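Local atomic coordinates of pollen-specific leucine-rich repeat extensin-like protein 1 (PDB entry 6TME), a protein that probably binds RALF peptide signals through its leucine-rich repeats and helps control cell-wall integrity during pollen tube growth. Residues G178-D186 / F199-S210. Numbering follows the deposited sequence.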
# COMPACT_ATOMS: atom_id res chain seq x y z
N GLY A 178 7.79 2.27 14.80
CA GLY A 178 8.55 1.12 15.26
C GLY A 178 8.81 0.13 14.14
O GLY A 178 8.66 0.42 12.95
N LYS A 179 9.21 -1.07 14.55
CA LYS A 179 9.57 -2.12 13.60
C LYS A 179 8.32 -2.69 12.95
O LYS A 179 7.21 -2.67 13.50
CB LYS A 179 10.33 -3.25 14.30
CG LYS A 179 11.61 -2.83 15.00
CD LYS A 179 12.22 -3.99 15.80
CE LYS A 179 13.63 -3.64 16.28
NZ LYS A 179 14.30 -4.78 16.97
N LEU A 180 8.51 -3.24 11.80
CA LEU A 180 7.45 -3.95 11.09
C LEU A 180 7.48 -5.43 11.45
O LEU A 180 8.54 -6.06 11.34
CB LEU A 180 7.63 -3.77 9.60
CG LEU A 180 6.49 -4.06 8.67
CD1 LEU A 180 5.36 -3.15 9.07
CD2 LEU A 180 6.96 -3.78 7.22
N PRO A 181 6.37 -6.02 11.87
CA PRO A 181 6.37 -7.46 12.20
C PRO A 181 6.65 -8.29 10.97
O PRO A 181 5.85 -8.31 10.02
CB PRO A 181 4.94 -7.72 12.72
CG PRO A 181 4.36 -6.35 13.00
CD PRO A 181 5.05 -5.39 12.07
N PRO A 182 7.79 -8.99 10.92
CA PRO A 182 8.11 -9.77 9.71
C PRO A 182 7.02 -10.76 9.35
O PRO A 182 6.78 -11.02 8.17
CB PRO A 182 9.44 -10.47 10.06
CG PRO A 182 10.02 -9.67 11.21
CD PRO A 182 8.82 -9.11 11.97
N GLU A 183 6.33 -11.32 10.34
CA GLU A 183 5.32 -12.31 10.02
C GLU A 183 4.17 -11.76 9.18
O GLU A 183 3.40 -12.56 8.64
CB GLU A 183 4.79 -12.93 11.33
CG GLU A 183 4.25 -11.95 12.36
CD GLU A 183 5.31 -11.48 13.37
OE1 GLU A 183 6.51 -11.46 13.01
OE2 GLU A 183 4.94 -11.13 14.51
N ILE A 184 4.05 -10.43 9.02
CA ILE A 184 2.98 -9.86 8.20
C ILE A 184 3.05 -10.40 6.77
O ILE A 184 2.01 -10.56 6.12
CB ILE A 184 3.02 -8.32 8.21
CG1 ILE A 184 1.76 -7.74 7.58
CG2 ILE A 184 4.16 -7.80 7.36
CD1 ILE A 184 0.50 -7.97 8.37
N PHE A 185 4.25 -10.69 6.25
CA PHE A 185 4.36 -11.21 4.90
C PHE A 185 4.08 -12.71 4.81
O PHE A 185 4.03 -13.25 3.70
CB PHE A 185 5.74 -10.85 4.31
CG PHE A 185 5.92 -9.37 4.14
CD1 PHE A 185 5.15 -8.67 3.22
CD2 PHE A 185 6.76 -8.65 4.98
CE1 PHE A 185 5.26 -7.30 3.09
CE2 PHE A 185 6.87 -7.28 4.85
CZ PHE A 185 6.11 -6.60 3.90
N ASP A 186 3.87 -13.38 5.96
CA ASP A 186 3.42 -14.78 5.96
C ASP A 186 1.92 -14.91 5.75
O ASP A 186 1.47 -15.96 5.27
CB ASP A 186 3.80 -15.47 7.28
CG ASP A 186 5.28 -15.39 7.60
OD1 ASP A 186 6.11 -15.55 6.68
OD2 ASP A 186 5.61 -15.16 8.79
N PHE A 199 7.04 4.00 10.50
CA PHE A 199 7.79 2.76 10.66
C PHE A 199 9.29 2.98 10.45
O PHE A 199 9.71 3.83 9.66
CB PHE A 199 7.29 1.70 9.68
CG PHE A 199 5.87 1.28 9.93
CD1 PHE A 199 5.50 0.77 11.16
CD2 PHE A 199 4.91 1.40 8.92
CE1 PHE A 199 4.16 0.38 11.41
CE2 PHE A 199 3.58 1.03 9.16
CZ PHE A 199 3.21 0.51 10.40
N GLU A 200 10.08 2.17 11.14
CA GLU A 200 11.53 2.29 11.16
C GLU A 200 12.18 0.92 10.96
O GLU A 200 11.52 -0.11 10.81
CB GLU A 200 12.00 2.91 12.48
CG GLU A 200 12.01 4.43 12.49
CD GLU A 200 12.95 5.01 13.56
OE1 GLU A 200 13.03 4.42 14.67
OE2 GLU A 200 13.62 6.04 13.28
N SER A 201 13.51 0.93 10.95
CA SER A 201 14.33 -0.26 10.74
C SER A 201 14.04 -0.96 9.42
O SER A 201 13.59 -0.33 8.46
CB SER A 201 14.18 -1.23 11.90
OG SER A 201 15.20 -0.97 12.84
N THR A 202 14.32 -2.26 9.37
CA THR A 202 14.57 -2.91 8.10
C THR A 202 13.28 -3.41 7.47
O THR A 202 12.25 -3.57 8.12
CB THR A 202 15.54 -4.09 8.24
OG1 THR A 202 15.03 -5.05 9.16
CG2 THR A 202 16.88 -3.61 8.69
N ILE A 203 13.37 -3.63 6.16
CA ILE A 203 12.37 -4.45 5.47
C ILE A 203 12.61 -5.90 5.85
O ILE A 203 13.73 -6.40 5.71
CB ILE A 203 12.46 -4.27 3.97
CG1 ILE A 203 12.19 -2.81 3.59
CG2 ILE A 203 11.44 -5.17 3.26
CD1 ILE A 203 12.75 -2.49 2.24
N PRO A 204 11.61 -6.61 6.35
CA PRO A 204 11.84 -7.97 6.84
C PRO A 204 12.34 -8.89 5.73
O PRO A 204 11.90 -8.81 4.58
CB PRO A 204 10.46 -8.40 7.33
CG PRO A 204 9.72 -7.11 7.56
CD PRO A 204 10.22 -6.17 6.53
N GLU A 205 13.24 -9.80 6.10
CA GLU A 205 13.69 -10.84 5.19
C GLU A 205 12.53 -11.70 4.67
O GLU A 205 12.68 -12.36 3.65
CB GLU A 205 14.73 -11.73 5.87
CG GLU A 205 16.05 -11.01 6.17
CD GLU A 205 16.85 -10.74 4.90
OE1 GLU A 205 16.64 -11.46 3.90
OE2 GLU A 205 17.70 -9.81 4.91
N THR A 206 11.39 -11.69 5.37
CA THR A 206 10.24 -12.50 5.00
C THR A 206 9.48 -11.96 3.80
O THR A 206 8.57 -12.64 3.32
CB THR A 206 9.28 -12.58 6.17
OG1 THR A 206 9.03 -11.24 6.62
CG2 THR A 206 9.89 -13.39 7.31
N ILE A 207 9.83 -10.77 3.31
CA ILE A 207 9.07 -10.16 2.22
C ILE A 207 8.89 -11.12 1.04
O ILE A 207 7.86 -11.09 0.36
CB ILE A 207 9.74 -8.85 1.78
CG1 ILE A 207 8.82 -8.08 0.86
CG2 ILE A 207 11.09 -9.13 1.09
CD1 ILE A 207 9.35 -6.72 0.52
N GLY A 208 9.87 -12.00 0.79
CA GLY A 208 9.76 -12.92 -0.32
C GLY A 208 8.63 -13.92 -0.18
O GLY A 208 8.25 -14.57 -1.17
N LYS A 209 8.10 -14.08 1.04
CA LYS A 209 6.97 -14.98 1.25
C LYS A 209 5.65 -14.37 0.80
O LYS A 209 4.69 -15.11 0.58
CB LYS A 209 6.86 -15.39 2.72
CG LYS A 209 8.05 -16.21 3.27
CD LYS A 209 8.04 -17.64 2.77
CE LYS A 209 9.10 -18.49 3.46
NZ LYS A 209 9.24 -19.83 2.80
N SER A 210 5.58 -13.05 0.62
CA SER A 210 4.28 -12.41 0.41
C SER A 210 3.70 -12.81 -0.94
O SER A 210 4.42 -13.01 -1.92
CB SER A 210 4.38 -10.89 0.51
OG SER A 210 4.63 -10.27 -0.74
O HOH W 1 10.71 -2.50 10.17
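Phe-185 and Pro-204 meet in the tightly packed part of this contact. CE2 of the Phe-185 ring lies 3.9 Å from CD of Pro-204, whose ring abuts the aromatic edge. One face of Phe-185 is covered by Ile-207, with CA 4.2 Å from the ring centroid in a CH-pi contact. Ile-184 CG2 lies on the opposite face, off toward the rim. With CG beside its backbone N (chi1 -65°), Phe-185 also brings CD1 to 3.6 Å from Ser-210 CB. Thr-206 OG1 donates to Pro-182 O at 2.7 Å. Phe-185 N reaches the same oxygen from the other side of the carbonyl plane, giving it two donors. An alanine in place of Thr-206 would probably cost Pro-182 O its donor from the 199-210 segment, leaving the Phe-185 N bond, and open a small gap beside Pro-182 CB. Farther along, Leu-180 CD1 sits over the centre of the Phe-199 ring, and Glu-200 N donates to Gly-178 O (2.9 Å). A water bridges the two backbones, accepting from buried Leu-180 N and donating to the carbonyls of Glu-200 and Thr-202. The solvent side is looser. There exposed Asp-186 and Lys-209 form no salt bridge, OD1 and NZ being 6.6 Å apart. This is the stacking of successive turns in a leucine-rich repeat solenoid. Strand 198-201 lies parallel between strands 175-178 and 221-224, and Phe-222 of the latter touches both Leu-180 and Phe-199.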